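Local coordinates for hypothetical protein Atu1826 (PDB 2I3D) that is of unknown function but has the alpha/beta-hydrolase fold and is probably a hydrolase with a serine nucleophile, at residues B[29-34]-B[104-109]; B[121-126]-B[145-150]; B[138-143]-B[167-172]. All coordinates share one frame; numbering follows the deposited sequence.

Interaction 1. Residues B[29-34]-B[104-109]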
loop_
_atom_site.group_PDB
_atom_site.type_symbol
_atom_site.label_atom_id
_atom_site.label_comp_id
_atom_site.label_asym_id
_atom_site.label_seq_id
_atom_site.Cartn_x
_atom_site.Cartn_y
_atom_site.Cartn_z
ATOM N N ASN B 29 24.214 -1.265 -6.872
ATOM C CA ASN B 29 24.930 -0.464 -5.898
ATOM C C ASN B 29 24.482 0.964 -5.922
ATOM O O ASN B 29 24.436 1.586 -6.985
ATOM C CB ASN B 29 26.445 -0.539 -6.151
ATOM C CG ASN B 29 27.019 -1.913 -5.825
ATOM O OD1 ASN B 29 26.518 -2.638 -4.935
ATOM N ND2 ASN B 29 28.070 -2.288 -6.548
ATOM N N GLY B 30 24.134 1.481 -4.752
ATOM C CA GLY B 30 23.936 2.915 -4.596
ATOM C C GLY B 30 25.042 3.496 -3.734
ATOM O O GLY B 30 25.904 2.754 -3.237
ATOM N N PRO B 31 25.023 4.819 -3.531
ATOM C CA PRO B 31 25.995 5.485 -2.684
ATOM C C PRO B 31 26.025 4.988 -1.232
ATOM O O PRO B 31 27.065 5.088 -0.569
ATOM C CB PRO B 31 25.555 6.954 -2.739
ATOM C CG PRO B 31 24.841 7.068 -4.035
ATOM C CD PRO B 31 24.096 5.779 -4.159
ATOM N N ALA B 32 24.921 4.436 -0.731
ATOM C CA ALA B 32 24.837 4.058 0.670
ATOM C C ALA B 32 24.957 2.564 0.840
ATOM O O ALA B 32 24.797 2.043 1.960
ATOM C CB ALA B 32 23.501 4.539 1.273
ATOM N N GLY B 33 25.162 1.875 -0.271
ATOM C CA GLY B 33 25.281 0.417 -0.271
ATOM C C GLY B 33 24.335 -0.205 -1.283
ATOM O O GLY B 33 23.978 0.434 -2.300
ATOM N N ARG B 34 23.928 -1.443 -1.004
ATOM C CA ARG B 34 23.023 -2.225 -1.845
ATOM C C ARG B 34 21.658 -1.546 -1.945
ATOM O O ARG B 34 21.128 -1.098 -0.912
ATOM C CB ARG B 34 22.814 -3.630 -1.238
ATOM C CG ARG B 34 23.982 -4.617 -1.470
ATOM C CD ARG B 34 23.603 -6.052 -1.080
ATOM N NE ARG B 34 24.657 -7.003 -1.435
ATOM C CZ ARG B 34 24.708 -8.267 -1.023
ATOM N NH1 ARG B 34 23.759 -8.759 -0.232
ATOM N NH2 ARG B 34 25.719 -9.038 -1.399
ATOM N N LEU B 104 17.579 11.075 -3.615
ATOM C CA LEU B 104 17.831 11.549 -4.962
ATOM C C LEU B 104 19.080 10.857 -5.547
ATOM O O LEU B 104 19.053 10.426 -6.692
ATOM C CB LEU B 104 18.017 13.077 -4.999
ATOM C CG LEU B 104 18.362 13.646 -6.383
ATOM C CD1 LEU B 104 17.325 13.335 -7.456
ATOM C CD2 LEU B 104 18.535 15.177 -6.270
ATOM N N SER B 105 20.134 10.693 -4.743
ATOM C CA SER B 105 21.332 9.974 -5.201
ATOM C C SER B 105 21.018 8.537 -5.548
ATOM O O SER B 105 21.493 8.038 -6.579
ATOM C CB SER B 105 22.448 10.056 -4.161
ATOM O OG SER B 105 22.836 11.426 -4.126
ATOM N N ASP B 106 20.171 7.890 -4.718
ATOM C CA ASP B 106 19.710 6.536 -5.016
ATOM C C ASP B 106 19.017 6.451 -6.376
ATOM O O ASP B 106 19.296 5.558 -7.170
ATOM C CB ASP B 106 18.711 6.046 -3.953
ATOM C CG ASP B 106 19.357 5.860 -2.581
ATOM O OD1 ASP B 106 20.623 5.797 -2.532
ATOM O OD2 ASP B 106 18.597 5.800 -1.558
ATOM N N ALA B 107 18.091 7.386 -6.634
ATOM C CA ALA B 107 17.355 7.399 -7.912
ATOM C C ALA B 107 18.288 7.622 -9.124
ATOM O O ALA B 107 18.130 7.004 -10.168
ATOM C CB ALA B 107 16.237 8.503 -7.858
ATOM N N ALA B 108 19.260 8.522 -8.978
ATOM C CA ALA B 108 20.267 8.726 -10.018
ATOM C C ALA B 108 21.084 7.457 -10.279
ATOM O O ALA B 108 21.317 7.114 -11.436
ATOM C CB ALA B 108 21.180 9.888 -9.622
ATOM N N SER B 109 21.478 6.755 -9.208
ATOM C CA SER B 109 22.200 5.484 -9.325
ATOM C C SER B 109 21.363 4.434 -9.996
ATOM O O SER B 109 21.864 3.642 -10.818
ATOM C CB SER B 109 22.644 4.943 -7.970
ATOM O OG SER B 109 23.742 5.677 -7.477
HETATM O O HOH W 1 22.404 3.660 -1.939
#
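Asn29 and Gly30 end the edge strand 25-30 and meet Ser109 on helix 101-117, where the first beta hairpin of this alpha/beta-hydrolase fold leans on a helix that covers the sheet. The carbonyl O of Asn29 rests 3.9 Å from Ser109 CB, while the Asn29 side chain heads away from the helix. Gly30 opens a type I turn closed at Gly33, and two backbone bonds between these glycines hold the hairpin shut. Gly30 is also the point of nearest backbone approach, its CA 5.6 Å from that of Asp106.

Pro31, at the first corner of the turn, does most of the touching. Its CG and CD lie against Ser105 and Ser109, one helical turn apart: CG meets Ser105 CB at 3.8 Å, and CD lies 3.3 Å from Ser109 OG. With OG beside its own backbone N (chi1 -75°), Ser109 turns the hydroxyl toward the proline. Asp106 OD1 also comes near Pro31 CD, but its strongest partner is Arg88, in a salt bridge.

At Ala32 the link is polar and indirect. One water accepts a hydrogen bond from Ala32 N at 2.9 Å and donates one to Asp106 OD1 at 2.8 Å.

Interaction 2. Residues B[121-126]-B[145-150]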
loop_
_atom_site.group_PDB
_atom_site.type_symbol
_atom_site.label_atom_id
_atom_site.label_comp_id
_atom_site.label_asym_id
_atom_site.label_seq_id
_atom_site.Cartn_x
_atom_site.Cartn_y
_atom_site.Cartn_z
ATOM N N SER B 121 18.982 3.295 -25.123
ATOM C CA SER B 121 17.747 3.988 -24.766
ATOM C C SER B 121 18.068 5.481 -24.679
ATOM O O SER B 121 18.967 5.887 -23.903
ATOM C CB SER B 121 17.214 3.465 -23.427
ATOM O OG SER B 121 16.105 4.233 -22.999
ATOM N N LYS B 122 17.344 6.289 -25.452
ATOM C CA LYS B 122 17.600 7.726 -25.500
ATOM C C LYS B 122 16.573 8.550 -24.710
ATOM O O LYS B 122 16.709 9.780 -24.607
ATOM C CB LYS B 122 17.686 8.234 -26.947
ATOM C CG LYS B 122 18.925 7.739 -27.740
ATOM C CD LYS B 122 20.243 8.055 -27.004
ATOM C CE LYS B 122 21.516 7.669 -27.803
ATOM N NZ LYS B 122 21.573 6.213 -28.209
ATOM N N SER B 123 15.568 7.882 -24.134
ATOM C CA SER B 123 14.571 8.628 -23.352
ATOM C C SER B 123 14.063 7.899 -22.138
ATOM O O SER B 123 14.157 6.673 -22.013
ATOM C CB SER B 123 13.385 9.058 -24.203
ATOM O OG SER B 123 12.623 7.945 -24.516
ATOM N N CYS B 124 13.525 8.702 -21.232
ATOM C CA CYS B 124 13.184 8.185 -19.931
ATOM C C CYS B 124 11.936 8.915 -19.408
ATOM O O CYS B 124 11.700 10.081 -19.737
ATOM C CB CYS B 124 14.391 8.307 -18.981
ATOM S SG CYS B 124 14.038 7.966 -17.216
ATOM N N TRP B 125 11.131 8.184 -18.636
ATOM C CA TRP B 125 10.069 8.788 -17.819
ATOM C C TRP B 125 10.327 8.501 -16.366
ATOM O O TRP B 125 10.859 7.451 -16.039
ATOM C CB TRP B 125 8.709 8.185 -18.149
ATOM C CG TRP B 125 8.037 8.776 -19.393
ATOM C CD1 TRP B 125 8.484 8.739 -20.682
ATOM C CD2 TRP B 125 6.764 9.423 -19.424
ATOM N NE1 TRP B 125 7.560 9.333 -21.536
ATOM C CE2 TRP B 125 6.488 9.750 -20.791
ATOM C CE3 TRP B 125 5.809 9.711 -18.443
ATOM C CZ2 TRP B 125 5.318 10.384 -21.178
ATOM C CZ3 TRP B 125 4.633 10.355 -18.822
ATOM C CH2 TRP B 125 4.404 10.692 -20.176
ATOM N N VAL B 126 9.880 9.401 -15.502
ATOM C CA VAL B 126 9.918 9.128 -14.063
ATOM C C VAL B 126 8.495 9.235 -13.546
ATOM O O VAL B 126 7.738 10.131 -13.951
ATOM C CB VAL B 126 10.882 10.102 -13.307
ATOM C CG1 VAL B 126 10.436 11.542 -13.475
ATOM C CG2 VAL B 126 11.044 9.716 -11.820
ATOM N N GLU B 145 17.529 13.633 -20.392
ATOM C CA GLU B 145 16.907 12.558 -21.150
ATOM C C GLU B 145 15.466 12.257 -20.663
ATOM O O GLU B 145 14.723 11.484 -21.317
ATOM C CB GLU B 145 17.789 11.277 -21.173
ATOM C CG GLU B 145 17.927 10.574 -19.809
ATOM C CD GLU B 145 19.070 11.103 -18.911
ATOM O OE1 GLU B 145 19.456 12.281 -18.986
ATOM O OE2 GLU B 145 19.586 10.313 -18.099
ATOM N N ILE B 146 15.090 12.860 -19.534
ATOM C CA ILE B 146 13.766 12.582 -18.944
ATOM C C ILE B 146 12.727 13.461 -19.615
ATOM O O ILE B 146 12.685 14.657 -19.368
ATOM C CB ILE B 146 13.758 12.744 -17.442
ATOM C CG1 ILE B 146 14.676 11.666 -16.805
ATOM C CG2 ILE B 146 12.326 12.526 -16.933
ATOM C CD1 ILE B 146 14.770 11.686 -15.284
ATOM N N GLU B 147 11.904 12.868 -20.472
ATOM C CA GLU B 147 11.010 13.682 -21.316
ATOM C C GLU B 147 9.552 13.711 -20.858
ATOM O O GLU B 147 8.716 14.416 -21.443
ATOM C CB GLU B 147 11.119 13.276 -22.788
ATOM C CG GLU B 147 10.607 11.906 -23.125
ATOM C CD GLU B 147 10.739 11.607 -24.616
ATOM O OE1 GLU B 147 9.713 11.325 -25.252
ATOM O OE2 GLU B 147 11.880 11.687 -25.148
ATOM N N GLY B 148 9.260 12.988 -19.778
ATOM C CA GLY B 148 7.893 13.002 -19.225
ATOM C C GLY B 148 7.964 12.587 -17.783
ATOM O O GLY B 148 8.882 11.853 -17.364
ATOM N N PHE B 149 6.943 13.005 -17.030
ATOM C CA PHE B 149 6.841 12.571 -15.645
ATOM C C PHE B 149 5.386 12.401 -15.245
ATOM O O PHE B 149 4.485 12.968 -15.894
ATOM C CB PHE B 149 7.483 13.600 -14.692
ATOM C CG PHE B 149 6.761 14.956 -14.683
ATOM C CD1 PHE B 149 5.678 15.192 -13.837
ATOM C CD2 PHE B 149 7.154 15.984 -15.559
ATOM C CE1 PHE B 149 5.008 16.426 -13.841
ATOM C CE2 PHE B 149 6.504 17.210 -15.552
ATOM C CZ PHE B 149 5.414 17.429 -14.703
HETATM N N MSE B 150 5.191 11.626 -14.170
HETATM C CA MSE B 150 3.930 11.585 -13.462
HETATM C C MSE B 150 4.264 11.858 -12.006
HETATM O O MSE B 150 5.211 11.218 -11.457
HETATM C CB MSE B 150 3.312 10.203 -13.584
HETATM C CG MSE B 150 2.903 9.872 -14.988
HETATM SE SE MSE B 150 2.059 8.104 -14.926
HETATM C CE MSE B 150 1.804 7.957 -16.852
HETATM O O HOH W 2 7.334 10.423 -24.650
#
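Glu145 leads into strand 146-152 and makes the first bond to its parallel neighbour, strand 124-129: Cys124 N reaches Glu145 O, but the bond is weak, bent to 131° at the hydrogen. The Glu145 carboxylate turns away to a salt bridge with Arg143. The two strands are the outer members of a beta-alpha-beta unit whose crossover is helix 131-142.

Ile146 pairs with Cys124 and puts CG1 3.8 Å from Cys124 SG, on the sheet face that Val126 and Phe149 share. Glu147 N then bonds Cys124 O at 2.9 Å. Here the strand carries one residue more than its neighbour before Phe149 pairs with Val126, a beta bulge at Glu147. In the conformer modelled here, Glu147 OE1 binds a water that sits in the plane of the Trp125 ring, at its edge, with only a weak bond from NE1.

Gly148 lies against one face of that indole, which Trp125 turns over it with CG beside the backbone N (chi1 -81°). Gly148 CA sits 3.8 Å from the centroid of the six-membered ring, 12° off the normal, a CH-pi contact, while its O takes the N-H of Val126. Phe149 lays CB against Val126 CG1 at 3.8 Å. Met150, a selenomethionine, donates its N-H to Val126 O (3.0 Å), and its CE approaches Trp125 CZ3.

The backbone bonds thus fix the parallel pairing on both sides of the bulge. Where it disturbs the pairing, Gly148 N and Phe149 N are buried without a hydrogen-bond partner, Phe149 N beside the indole, which probably carries some energetic cost.

Interaction 3. Residues B[138-143]-B[167-172]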
loop_
_atom_site.group_PDB
_atom_site.type_symbol
_atom_site.label_atom_id
_atom_site.label_comp_id
_atom_site.label_asym_id
_atom_site.label_seq_id
_atom_site.Cartn_x
_atom_site.Cartn_y
_atom_site.Cartn_z
ATOM N N GLN B 138 13.009 16.190 -8.887
ATOM C CA GLN B 138 14.396 16.608 -8.750
ATOM C C GLN B 138 15.246 15.836 -9.785
ATOM O O GLN B 138 16.165 16.395 -10.414
ATOM C CB GLN B 138 14.897 16.332 -7.340
ATOM C CG GLN B 138 14.283 17.265 -6.296
ATOM C CD GLN B 138 14.813 16.945 -4.900
ATOM O OE1 GLN B 138 15.995 17.206 -4.592
ATOM N NE2 GLN B 138 13.955 16.321 -4.071
ATOM N N LEU B 139 14.944 14.557 -9.981
ATOM C CA LEU B 139 15.734 13.781 -10.951
ATOM C C LEU B 139 15.486 14.335 -12.373
ATOM O O LEU B 139 16.419 14.503 -13.171
ATOM C CB LEU B 139 15.371 12.304 -10.866
ATOM C CG LEU B 139 16.180 11.366 -11.771
ATOM C CD1 LEU B 139 17.646 11.301 -11.294
ATOM C CD2 LEU B 139 15.527 9.982 -11.771
ATOM N N LEU B 140 14.219 14.639 -12.666
ATOM C CA LEU B 140 13.813 15.263 -13.924
ATOM C C LEU B 140 14.637 16.516 -14.204
ATOM O O LEU B 140 15.178 16.697 -15.298
ATOM C CB LEU B 140 12.330 15.652 -13.794
ATOM C CG LEU B 140 11.709 16.542 -14.891
ATOM C CD1 LEU B 140 11.555 15.720 -16.135
ATOM C CD2 LEU B 140 10.374 17.097 -14.470
HETATM N N MSE B 141 14.742 17.370 -13.201
HETATM C CA MSE B 141 15.492 18.622 -13.344
HETATM C C MSE B 141 16.964 18.375 -13.727
HETATM O O MSE B 141 17.526 19.137 -14.521
HETATM C CB MSE B 141 15.358 19.434 -12.037
HETATM C CG MSE B 141 15.655 20.912 -12.155
HETATM SE SE MSE B 141 14.409 21.838 -13.375
HETATM C CE MSE B 141 15.647 23.340 -13.601
ATOM N N ARG B 142 17.556 17.292 -13.208
ATOM C CA ARG B 142 18.982 16.976 -13.423
ATOM C C ARG B 142 19.308 16.195 -14.691
ATOM O O ARG B 142 20.468 16.143 -15.121
ATOM C CB ARG B 142 19.500 16.133 -12.267
ATOM C CG ARG B 142 19.384 16.796 -10.941
ATOM C CD ARG B 142 20.383 16.220 -9.987
ATOM N NE ARG B 142 20.789 17.238 -9.029
ATOM C CZ ARG B 142 21.483 16.983 -7.929
ATOM N NH1 ARG B 142 21.840 15.731 -7.643
ATOM N NH2 ARG B 142 21.809 17.975 -7.113
ATOM N N ARG B 143 18.307 15.538 -15.274
ATOM C CA ARG B 143 18.566 14.562 -16.293
ATOM C C ARG B 143 17.830 14.912 -17.580
ATOM O O ARG B 143 16.616 14.638 -17.692
ATOM C CB ARG B 143 18.175 13.156 -15.808
ATOM C CG ARG B 143 18.959 12.682 -14.578
ATOM C CD ARG B 143 20.419 12.389 -14.933
ATOM N NE ARG B 143 20.552 11.051 -15.483
ATOM C CZ ARG B 143 21.134 10.027 -14.874
ATOM N NH1 ARG B 143 21.170 8.855 -15.488
ATOM N NH2 ARG B 143 21.683 10.164 -13.675
ATOM N N CYS B 167 10.499 23.894 -14.940
ATOM C CA CYS B 167 10.232 22.522 -15.206
ATOM C C CYS B 167 10.549 22.270 -16.687
ATOM O O CYS B 167 10.053 22.984 -17.549
ATOM C CB CYS B 167 8.793 22.198 -14.850
ATOM S SG CYS B 167 8.369 20.462 -15.076
ATOM N N PRO B 168 11.397 21.279 -16.975
ATOM C CA PRO B 168 11.893 21.073 -18.344
ATOM C C PRO B 168 11.006 20.227 -19.311
ATOM O O PRO B 168 11.260 20.144 -20.540
ATOM C CB PRO B 168 13.253 20.411 -18.077
ATOM C CG PRO B 168 12.972 19.548 -16.906
ATOM C CD PRO B 168 12.103 20.404 -16.014
ATOM N N SER B 169 9.991 19.583 -18.750
ATOM C CA SER B 169 9.204 18.618 -19.511
ATOM C C SER B 169 7.737 18.741 -19.157
ATOM O O SER B 169 7.366 19.225 -18.061
ATOM C CB SER B 169 9.666 17.177 -19.216
ATOM O OG SER B 169 11.023 17.003 -19.610
ATOM N N SER B 170 6.911 18.287 -20.094
ATOM C CA SER B 170 5.488 18.133 -19.865
ATOM C C SER B 170 5.264 16.882 -18.992
ATOM O O SER B 170 5.999 15.906 -19.080
ATOM C CB SER B 170 4.802 17.932 -21.217
ATOM O OG SER B 170 4.922 19.145 -21.989
ATOM N N GLY B 171 4.199 16.908 -18.200
ATOM C CA GLY B 171 3.873 15.720 -17.409
ATOM C C GLY B 171 2.523 15.869 -16.726
ATOM O O GLY B 171 1.798 16.866 -16.911
ATOM N N LEU B 172 2.220 14.873 -15.907
ATOM C CA LEU B 172 0.930 14.741 -15.216
ATOM C C LEU B 172 1.127 14.953 -13.714
ATOM O O LEU B 172 2.026 14.336 -13.112
ATOM C CB LEU B 172 0.425 13.310 -15.454
ATOM C CG LEU B 172 -0.828 12.917 -14.645
ATOM C CD1 LEU B 172 -2.057 13.683 -15.094
ATOM C CD2 LEU B 172 -1.056 11.429 -14.763
#
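This is an apolar packing contact between the C-terminal end of helix 131-142 and the loop that leads into strand 171-176, at the N-terminal ends of the parallel strands 146-152 and 171-176 of the alpha/beta-hydrolase fold. No hydrogen bond crosses it, and the nearest backbone approach, between the CA atoms of Met141 and Pro168, is 6.6 Å.

Leu140 carries most of it. Its CG is anti to the backbone N (chi1 170°), which sends the branched end out toward the loop, where it meets three successive residues. CG lies 3.8 Å from Pro168 CG; CD2 reaches Cys167 SG at 4.0 Å; and CD1 comes against Ser169, 3.7 Å from OG. The leucine and proline side chains pass each other at a slant: the proline ring lies against CG and the CD2 branch, while CD1 goes to Ser169.

Met141, a selenomethionine, adds a second apolar touch from the next position on the helix. Its chain bends at chi2 (62°), and the selenium SE settles 3.8 Å from Pro168 CD. The proline ring is therefore met by Leu140 and Met141 together, although the residue remains exposed.

Ser169 OG, though packed against Leu140 CD1, hydrogen-bonds Ile146 O of the adjacent strand, so a polar atom at the edge of this apolar patch is satisfied. Strand 146-152 also closes in from the sheet, with Ile146 and Phe149 touching Leu140 and Phe149 touching Cys167, while helix 101-117 packs through Leu104 against Leu139 and Arg142.

How the interactions relate
Interactions 2 and 3 are close partners, their centres 8 Å apart, and their segments alternate along the chain. Phe149 O accepts the N-H of Leu172 at 3.0 Å, joining strands 146-152 and 171-176 in the sheet, and Phe149 CE2 packs 3.3 Å from Ser169 O. Interaction 1 lies about 19 Å from both, measured between centres. It touches interaction 3 through neighbouring helices, with Leu104 CD2 3.7 Å from Gln138 OE1, but stays about 7 Å from interaction 2 at the nearest atoms. Strand 124-129 of interaction 2 runs on toward Ser130, probably the nucleophile of a triad with His212 and Asp179, and helix 131-142 of interaction 3 follows it.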